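Local structure of uncharacterized metalloprotein (Deinococcus radiodurans, 3GG7) at residues L10-R21 with T43-V53; F167-R175 with S214-I222. The protein is of unknown function but binds manganese and belongs to the TatD-type metal-dependent hydrolases, so it probably cleaves ester bonds. All coordinates share one frame; numbering follows the deposited sequence.

Contact 1 (L10-R21 with T43-V53); sequences LDLYPDPVAVAR and TLALAAGRPHV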
loop_
_atom_site.group_PDB
_atom_site.type_symbol
_atom_site.label_atom_id
_atom_site.label_comp_id
_atom_site.label_asym_id
_atom_site.label_seq_id
_atom_site.Cartn_x
_atom_site.Cartn_y
_atom_site.Cartn_z
ATOM N N LEU A 10 -10.919 -1.405 2.378
ATOM C CA LEU A 10 -12.246 -2.054 2.440
ATOM C C LEU A 10 -13.100 -1.481 3.551
ATOM O O LEU A 10 -14.313 -1.326 3.370
ATOM C CB LEU A 10 -12.142 -3.553 2.668
ATOM C CG LEU A 10 -11.447 -4.387 1.646
ATOM C CD1 LEU A 10 -11.646 -5.840 2.099
ATOM C CD2 LEU A 10 -12.042 -4.171 0.247
ATOM N N ASP A 11 -12.476 -1.095 4.662
ATOM C CA ASP A 11 -13.213 -0.662 5.850
ATOM C C ASP A 11 -13.747 0.779 5.748
ATOM O O ASP A 11 -14.411 1.261 6.673
ATOM C CB ASP A 11 -12.403 -0.922 7.137
ATOM C CG ASP A 11 -11.147 -0.084 7.241
ATOM O OD1 ASP A 11 -10.942 0.843 6.412
ATOM O OD2 ASP A 11 -10.352 -0.389 8.183
ATOM N N LEU A 12 -13.488 1.461 4.635
ATOM C CA LEU A 12 -13.946 2.826 4.447
ATOM C C LEU A 12 -15.100 2.919 3.443
ATOM O O LEU A 12 -15.579 4.023 3.183
ATOM C CB LEU A 12 -12.788 3.725 4.017
ATOM C CG LEU A 12 -11.659 3.908 5.033
ATOM C CD1 LEU A 12 -10.589 4.884 4.513
ATOM C CD2 LEU A 12 -12.204 4.364 6.411
ATOM N N TYR A 13 -15.536 1.782 2.901
ATOM C CA TYR A 13 -16.718 1.748 2.020
ATOM C C TYR A 13 -17.992 1.809 2.862
ATOM O O TYR A 13 -18.003 1.396 4.013
ATOM C CB TYR A 13 -16.721 0.494 1.160
ATOM C CG TYR A 13 -15.712 0.506 0.056
ATOM C CD1 TYR A 13 -15.968 1.147 -1.148
ATOM C CD2 TYR A 13 -14.479 -0.098 0.220
ATOM C CE1 TYR A 13 -15.030 1.167 -2.177
ATOM C CE2 TYR A 13 -13.527 -0.088 -0.812
ATOM C CZ TYR A 13 -13.799 0.522 -2.005
ATOM O OH TYR A 13 -12.788 0.505 -2.967
ATOM N N PRO A 14 -19.097 2.300 2.269
ATOM C CA PRO A 14 -20.330 2.241 3.050
ATOM C C PRO A 14 -20.788 0.840 3.479
ATOM O O PRO A 14 -21.335 0.697 4.585
ATOM C CB PRO A 14 -21.359 2.876 2.112
ATOM C CG PRO A 14 -20.592 3.831 1.312
ATOM C CD PRO A 14 -19.203 3.224 1.120
ATOM N N ASP A 15 -20.506 -0.182 2.661
ATOM C CA ASP A 15 -20.846 -1.572 2.964
ATOM C C ASP A 15 -19.598 -2.443 2.737
ATOM O O ASP A 15 -19.473 -3.069 1.685
ATOM C CB ASP A 15 -22.007 -2.023 2.056
ATOM C CG ASP A 15 -22.564 -3.385 2.411
ATOM O OD1 ASP A 15 -21.913 -4.191 3.109
ATOM O OD2 ASP A 15 -23.675 -3.696 1.920
ATOM N N PRO A 16 -18.678 -2.454 3.722
ATOM C CA PRO A 16 -17.425 -3.224 3.517
ATOM C C PRO A 16 -17.605 -4.696 3.241
ATOM O O PRO A 16 -16.847 -5.289 2.455
ATOM C CB PRO A 16 -16.675 -3.012 4.835
ATOM C CG PRO A 16 -17.127 -1.659 5.278
ATOM C CD PRO A 16 -18.603 -1.624 4.936
ATOM N N VAL A 17 -18.578 -5.331 3.889
ATOM C CA VAL A 17 -18.820 -6.750 3.645
ATOM C C VAL A 17 -19.234 -7.011 2.191
ATOM O O VAL A 17 -18.794 -8.001 1.599
ATOM C CB VAL A 17 -19.880 -7.318 4.633
ATOM C CG1 VAL A 17 -20.320 -8.723 4.236
ATOM C CG2 VAL A 17 -19.343 -7.267 6.062
ATOM N N ALA A 18 -20.077 -6.156 1.605
ATOM C CA ALA A 18 -20.466 -6.337 0.212
ATOM C C ALA A 18 -19.257 -6.287 -0.721
ATOM O O ALA A 18 -19.170 -7.054 -1.680
ATOM C CB ALA A 18 -21.521 -5.289 -0.209
ATOM N N VAL A 19 -18.321 -5.376 -0.438
ATOM C CA VAL A 19 -17.155 -5.241 -1.282
ATOM C C VAL A 19 -16.273 -6.486 -1.099
ATOM O O VAL A 19 -15.807 -7.042 -2.063
ATOM C CB VAL A 19 -16.386 -3.933 -1.002
ATOM C CG1 VAL A 19 -15.142 -3.844 -1.862
ATOM C CG2 VAL A 19 -17.311 -2.701 -1.236
ATOM N N ALA A 20 -16.057 -6.909 0.135
ATOM C CA ALA A 20 -15.278 -8.130 0.408
ATOM C C ALA A 20 -15.860 -9.358 -0.268
ATOM O O ALA A 20 -15.132 -10.141 -0.859
ATOM C CB ALA A 20 -15.170 -8.368 1.912
ATOM N N ARG A 21 -17.179 -9.546 -0.173
ATOM C CA ARG A 21 -17.855 -10.635 -0.863
ATOM C C ARG A 21 -17.639 -10.581 -2.369
ATOM O O ARG A 21 -17.410 -11.588 -3.019
ATOM C CB ARG A 21 -19.360 -10.571 -0.611
ATOM C CG ARG A 21 -19.835 -11.174 0.645
ATOM C CD ARG A 21 -21.341 -11.486 0.500
ATOM N NE ARG A 21 -22.042 -11.314 1.764
ATOM C CZ ARG A 21 -22.762 -10.246 2.112
ATOM N NH1 ARG A 21 -23.339 -10.235 3.306
ATOM N NH2 ARG A 21 -22.916 -9.197 1.294
ATOM N N THR A 43 -11.746 -4.636 11.177
ATOM C CA THR A 43 -11.388 -4.795 9.781
ATOM C C THR A 43 -10.931 -6.213 9.465
ATOM O O THR A 43 -11.329 -6.773 8.446
ATOM C CB THR A 43 -10.341 -3.756 9.412
ATOM O OG1 THR A 43 -10.903 -2.471 9.668
ATOM C CG2 THR A 43 -9.970 -3.883 7.949
ATOM N N LEU A 44 -10.166 -6.836 10.366
ATOM C CA LEU A 44 -9.813 -8.252 10.214
ATOM C C LEU A 44 -11.064 -9.139 10.062
ATOM O O LEU A 44 -11.038 -10.138 9.356
ATOM C CB LEU A 44 -8.976 -8.731 11.413
ATOM C CG LEU A 44 -8.526 -10.181 11.415
ATOM C CD1 LEU A 44 -7.648 -10.551 10.198
ATOM C CD2 LEU A 44 -7.759 -10.397 12.716
ATOM N N ALA A 45 -12.141 -8.787 10.763
ATOM C CA ALA A 45 -13.379 -9.580 10.666
ATOM C C ALA A 45 -13.939 -9.695 9.261
ATOM O O ALA A 45 -14.619 -10.669 8.965
ATOM C CB ALA A 45 -14.426 -8.997 11.584
ATOM N N LEU A 46 -13.653 -8.728 8.395
ATOM C CA LEU A 46 -14.088 -8.797 6.991
ATOM C C LEU A 46 -13.455 -9.976 6.263
ATOM O O LEU A 46 -13.946 -10.423 5.218
ATOM C CB LEU A 46 -13.775 -7.499 6.227
ATOM C CG LEU A 46 -14.357 -6.216 6.771
ATOM C CD1 LEU A 46 -13.769 -5.007 6.107
ATOM C CD2 LEU A 46 -15.888 -6.230 6.621
ATOM N N ALA A 47 -12.307 -10.424 6.748
ATOM C CA ALA A 47 -11.619 -11.518 6.118
ATOM C C ALA A 47 -12.033 -12.915 6.579
ATOM O O ALA A 47 -11.561 -13.894 6.002
ATOM C CB ALA A 47 -10.105 -11.344 6.322
ATOM N N ALA A 48 -12.857 -13.039 7.623
ATOM C CA ALA A 48 -13.231 -14.371 8.129
ATOM C C ALA A 48 -13.955 -15.149 7.051
ATOM O O ALA A 48 -14.950 -14.681 6.512
ATOM C CB ALA A 48 -14.097 -14.253 9.388
ATOM N N GLY A 49 -13.401 -16.294 6.675
ATOM C CA GLY A 49 -13.928 -17.102 5.601
ATOM C C GLY A 49 -13.656 -16.607 4.195
ATOM O O GLY A 49 -14.196 -17.161 3.239
ATOM N N ARG A 50 -12.789 -15.589 4.065
ATOM C CA ARG A 50 -12.518 -14.942 2.800
ATOM C C ARG A 50 -10.998 -14.935 2.545
ATOM O O ARG A 50 -10.311 -13.972 2.912
ATOM C CB ARG A 50 -13.090 -13.506 2.801
ATOM C CG ARG A 50 -14.587 -13.472 3.084
ATOM C CD ARG A 50 -15.237 -12.143 2.635
ATOM N NE ARG A 50 -16.686 -12.261 2.841
ATOM C CZ ARG A 50 -17.345 -11.852 3.916
ATOM N NH1 ARG A 50 -16.765 -11.146 4.881
ATOM N NH2 ARG A 50 -18.665 -12.097 3.985
ATOM N N PRO A 51 -10.473 -16.011 1.926
ATOM C CA PRO A 51 -9.022 -16.189 1.786
ATOM C C PRO A 51 -8.365 -15.211 0.842
ATOM O O PRO A 51 -7.159 -15.121 0.855
ATOM C CB PRO A 51 -8.907 -17.624 1.264
ATOM C CG PRO A 51 -10.118 -17.805 0.480
ATOM C CD PRO A 51 -11.207 -17.100 1.255
ATOM N N HIS A 52 -9.138 -14.467 0.048
ATOM C CA HIS A 52 -8.573 -13.408 -0.809
ATOM C C HIS A 52 -8.459 -12.081 -0.123
ATOM O O HIS A 52 -7.917 -11.149 -0.720
ATOM C CB HIS A 52 -9.401 -13.241 -2.065
ATOM C CG HIS A 52 -9.261 -14.398 -3.001
ATOM N ND1 HIS A 52 -10.045 -15.527 -2.899
ATOM C CD2 HIS A 52 -8.346 -14.650 -3.963
ATOM C CE1 HIS A 52 -9.640 -16.404 -3.803
ATOM N NE2 HIS A 52 -8.625 -15.894 -4.471
ATOM N N VAL A 53 -8.919 -11.961 1.113
ATOM C CA VAL A 53 -8.847 -10.696 1.839
ATOM C C VAL A 53 -7.689 -10.796 2.840
ATOM O O VAL A 53 -7.773 -11.546 3.811
ATOM C CB VAL A 53 -10.163 -10.408 2.606
ATOM C CG1 VAL A 53 -10.028 -9.114 3.411
ATOM C CG2 VAL A 53 -11.363 -10.301 1.623
HETATM O O HOH W 1 -20.103 -13.972 2.428
#

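Contact 2 (F167-R175 with S214-I222); sequences FSVGPTMVR and SVVEGLSKI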
loop_
_atom_site.group_PDB
_atom_site.type_symbol
_atom_site.label_atom_id
_atom_site.label_comp_id
_atom_site.label_asym_id
_atom_site.label_seq_id
_atom_site.Cartn_x
_atom_site.Cartn_y
_atom_site.Cartn_z
ATOM N N PHE A 167 6.762 -1.327 -5.548
ATOM C CA PHE A 167 5.824 -0.286 -5.904
ATOM C C PHE A 167 4.476 -0.861 -6.209
ATOM O O PHE A 167 4.392 -1.825 -6.956
ATOM C CB PHE A 167 6.349 0.497 -7.136
ATOM C CG PHE A 167 7.749 0.966 -6.955
ATOM C CD1 PHE A 167 8.006 2.201 -6.355
ATOM C CD2 PHE A 167 8.814 0.140 -7.277
ATOM C CE1 PHE A 167 9.297 2.611 -6.116
ATOM C CE2 PHE A 167 10.117 0.534 -7.027
ATOM C CZ PHE A 167 10.358 1.787 -6.460
ATOM N N SER A 168 3.416 -0.269 -5.655
ATOM C CA SER A 168 2.085 -0.603 -6.083
ATOM C C SER A 168 1.510 0.602 -6.800
ATOM O O SER A 168 1.531 1.717 -6.304
ATOM C CB SER A 168 1.197 -1.112 -4.913
ATOM O OG SER A 168 1.103 -0.171 -3.850
ATOM N N VAL A 169 1.039 0.359 -8.013
ATOM C CA VAL A 169 0.673 1.426 -8.919
ATOM C C VAL A 169 -0.805 1.320 -9.217
ATOM O O VAL A 169 -1.357 0.208 -9.306
ATOM C CB VAL A 169 1.542 1.408 -10.224
ATOM C CG1 VAL A 169 3.026 1.436 -9.887
ATOM C CG2 VAL A 169 1.222 0.211 -11.089
ATOM N N GLY A 170 -1.446 2.474 -9.347
ATOM C CA GLY A 170 -2.878 2.573 -9.495
ATOM C C GLY A 170 -3.345 3.216 -10.778
ATOM O O GLY A 170 -2.538 3.528 -11.664
ATOM N N PRO A 171 -4.656 3.435 -10.892
ATOM C CA PRO A 171 -5.242 3.976 -12.123
ATOM C C PRO A 171 -4.690 5.326 -12.581
ATOM O O PRO A 171 -4.539 5.547 -13.790
ATOM C CB PRO A 171 -6.716 4.117 -11.755
ATOM C CG PRO A 171 -6.950 3.010 -10.750
ATOM C CD PRO A 171 -5.689 2.999 -9.935
ATOM N N THR A 172 -4.392 6.227 -11.649
ATOM C CA THR A 172 -3.940 7.568 -12.038
ATOM C C THR A 172 -2.530 7.493 -12.624
ATOM O O THR A 172 -2.228 8.166 -13.609
ATOM C CB THR A 172 -4.008 8.588 -10.873
ATOM O OG1 THR A 172 -3.107 8.211 -9.827
ATOM C CG2 THR A 172 -5.409 8.685 -10.315
ATOM N N MET A 173 -1.685 6.641 -12.056
ATOM C CA MET A 173 -0.305 6.499 -12.510
ATOM C C MET A 173 -0.174 5.973 -13.943
ATOM O O MET A 173 0.708 6.422 -14.681
ATOM C CB MET A 173 0.491 5.612 -11.549
ATOM C CG MET A 173 0.727 6.253 -10.181
ATOM S SD MET A 173 1.728 5.243 -9.079
ATOM C CE MET A 173 3.361 5.322 -9.862
ATOM N N VAL A 174 -1.019 5.026 -14.342
ATOM C CA VAL A 174 -0.918 4.456 -15.689
ATOM C C VAL A 174 -1.533 5.347 -16.774
ATOM O O VAL A 174 -1.298 5.103 -17.957
ATOM C CB VAL A 174 -1.543 3.040 -15.807
ATOM C CG1 VAL A 174 -0.866 2.071 -14.847
ATOM C CG2 VAL A 174 -3.058 3.090 -15.619
ATOM N N ARG A 175 -2.291 6.364 -16.367
ATOM C CA ARG A 175 -3.018 7.260 -17.282
ATOM C C ARG A 175 -2.410 8.669 -17.398
ATOM O O ARG A 175 -3.000 9.541 -18.057
ATOM C CB ARG A 175 -4.481 7.380 -16.827
ATOM N N SER A 214 -8.311 -1.969 -14.964
ATOM C CA SER A 214 -7.808 -0.833 -15.755
ATOM C C SER A 214 -6.329 -0.536 -15.548
ATOM O O SER A 214 -5.658 -0.049 -16.456
ATOM C CB SER A 214 -8.648 0.421 -15.556
ATOM O OG SER A 214 -8.527 0.961 -14.263
ATOM N N VAL A 215 -5.798 -0.836 -14.367
ATOM C CA VAL A 215 -4.377 -0.684 -14.143
ATOM C C VAL A 215 -3.624 -1.732 -14.954
ATOM O O VAL A 215 -2.575 -1.428 -15.527
ATOM C CB VAL A 215 -4.000 -0.826 -12.634
ATOM C CG1 VAL A 215 -2.517 -0.543 -12.435
ATOM C CG2 VAL A 215 -4.845 0.123 -11.779
ATOM N N VAL A 216 -4.136 -2.959 -14.993
ATOM C CA VAL A 216 -3.491 -4.036 -15.747
ATOM C C VAL A 216 -3.473 -3.683 -17.241
ATOM O O VAL A 216 -2.443 -3.844 -17.937
ATOM C CB VAL A 216 -4.211 -5.380 -15.522
ATOM C CG1 VAL A 216 -3.819 -6.401 -16.602
ATOM C CG2 VAL A 216 -3.891 -5.905 -14.119
ATOM N N GLU A 217 -4.610 -3.180 -17.713
ATOM C CA GLU A 217 -4.720 -2.697 -19.092
ATOM C C GLU A 217 -3.733 -1.558 -19.332
ATOM O O GLU A 217 -3.036 -1.545 -20.355
ATOM C CB GLU A 217 -6.156 -2.270 -19.403
ATOM C CG GLU A 217 -7.105 -3.473 -19.471
ATOM C CD GLU A 217 -8.580 -3.102 -19.534
ATOM O OE1 GLU A 217 -8.921 -1.921 -19.290
ATOM O OE2 GLU A 217 -9.405 -4.008 -19.818
ATOM N N GLY A 218 -3.639 -0.625 -18.384
ATOM C CA GLY A 218 -2.659 0.473 -18.475
ATOM C C GLY A 218 -1.214 -0.006 -18.563
ATOM O O GLY A 218 -0.413 0.510 -19.364
ATOM N N LEU A 219 -0.860 -0.978 -17.728
ATOM C CA LEU A 219 0.475 -1.564 -17.751
ATOM C C LEU A 219 0.743 -2.340 -19.046
ATOM O O LEU A 219 1.880 -2.375 -19.523
ATOM C CB LEU A 219 0.678 -2.501 -16.555
ATOM C CG LEU A 219 0.948 -1.843 -15.200
ATOM C CD1 LEU A 219 0.977 -2.930 -14.082
ATOM C CD2 LEU A 219 2.250 -1.038 -15.226
ATOM N N SER A 220 -0.279 -2.998 -19.582
ATOM C CA SER A 220 -0.163 -3.698 -20.875
ATOM C C SER A 220 0.333 -2.719 -21.948
ATOM O O SER A 220 1.210 -3.054 -22.755
ATOM C CB SER A 220 -1.520 -4.304 -21.278
ATOM O OG SER A 220 -1.490 -4.871 -22.581
ATOM N N LYS A 221 -0.215 -1.510 -21.936
ATOM C CA LYS A 221 0.147 -0.477 -22.913
ATOM C C LYS A 221 1.553 0.066 -22.683
ATOM O O LYS A 221 2.340 0.225 -23.631
ATOM C CB LYS A 221 -0.851 0.678 -22.853
ATOM C CG LYS A 221 -2.257 0.342 -23.303
ATOM C CD LYS A 221 -3.149 1.579 -23.180
ATOM C CE LYS A 221 -4.584 1.323 -23.639
ATOM N NZ LYS A 221 -5.165 2.495 -24.377
ATOM N N ILE A 222 1.871 0.369 -21.425
ATOM C CA ILE A 222 3.173 0.914 -21.075
ATOM C C ILE A 222 4.290 -0.101 -21.300
ATOM O O ILE A 222 5.342 0.246 -21.847
ATOM C CB ILE A 222 3.198 1.420 -19.612
ATOM C CG1 ILE A 222 2.245 2.598 -19.448
ATOM C CG2 ILE A 222 4.591 1.861 -19.229
ATOM C CD1 ILE A 222 1.924 2.951 -18.007
HETATM O O HOH W 2 -1.460 3.395 -20.069
#

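Contact 1 (L10-R21 with T43-V53)
L46 pushes its two methyls against the start of helix 16-25. Its CG lies beside the backbone N, anti to the carbonyl carbon (chi1 -58°), and both methyls lie against P16 CB, CD1 at 3.7 Å, while CD2 also meets V17 CG2, again at 3.7 Å. L10 closes the inner flank, its CD1 resting 3.9 Å from V53 CG1. At the outer flank R50 runs extended from CG to NE and lays its CD over A20 CB, 3.8 Å away. The R50 guanidinium is held at two points. Within 43-53, NH1 donates to L46 O at 2.9 Å; the oxygen is in the guanidinium plane, and NH1 stands above the carbonyl plane (39°). NH2 donates to a water at 2.8 Å. R21 CG lies 3.7 Å from R50 NH2; the two guanidinium planes are 89° apart, V17 CG1 sits over the centre of one face of the R21 group, and R21 NE reaches the same water only weakly. The far end is polar: T43 OG1 donates to D11 OD2, which accepts on its anti lone pair at 2.6 Å. Chemically, this bond ties the 3-10 turn just after the manganese ligand H9 to helix 40-44 and is consistent with steadying it; methyls fill the middle, and the shared water, accepting from both arginines, probably eases the closeness of their like charges.

Contact 2 (F167-R175 with S214-I222)
V174 drops its side chain over the bare CA of G218, with CB and CG2 each 3.9 Å from that atom. V215, L219 and I222 complete the hollow, so V174 is a knob in a hole of helix 212-223. Its two branches divide the work: CG1, beside the backbone N and anti to the carbonyl carbon (chi1 -59°), turns to V215 CG1 at 3.9 Å and on toward L219 CG, whereas CG2 lies over G218 and faces S214 O. I222 closes the hollow one turn beyond G218, its CD1 4.1 Å from V174 CB. The fit depends on G218 having no side chain, since a beta carbon there would fall 2.4 Å from V174 CG2 with V174 placed as it is. With an alanine in place of this valine both methyls go, which would probably open a gap over G218 and take from V215 CG1 one of its apolar neighbours.

V215 also packs on the strand end and the proline. With CG1 anti to its backbone N (chi1 -175°), that methyl lies 3.4 Å from V169 O and also touches V169 CG2, while CG2 packs on the ring of P171, 3.5 Å from CD. No direct hydrogen bond crosses the interface; one water instead donates to V174 O at 2.7 Å and to G218 O, bridging the two backbones beside the apolar knob. I183 of helix 177-185 touches V174, L219 and I222, and T193 of strand 191-193 touches V215 and L219. A helix packed on the end of a parallel strand and on the short helical turn following it is the arrangement expected of the TIM-barrel-type fold of TatD hydrolases, with the P171 side chain about 7 Å from that of D196, a ligand of the manganese.

In the fold
The two contacts lie in series along the chain, their centres about 24 Å apart and their nearest atoms about 10 Å apart, and they share no secondary-structure element. Contact 1 joins the start of helix 16-25 and the residues before it to helix 40-44 and the turns leading from it into strand 53-55; it is partly buried, and its chemistry grades from methyls to charged and hydroxyl groups. Contact 2 is buried and almost wholly apolar, setting helix 212-223 against the end of strand 166-169 and the turn 171-174. Neither contact touches the manganese, which lies about 9 Å from the D11 side chain and about 11 Å from G170.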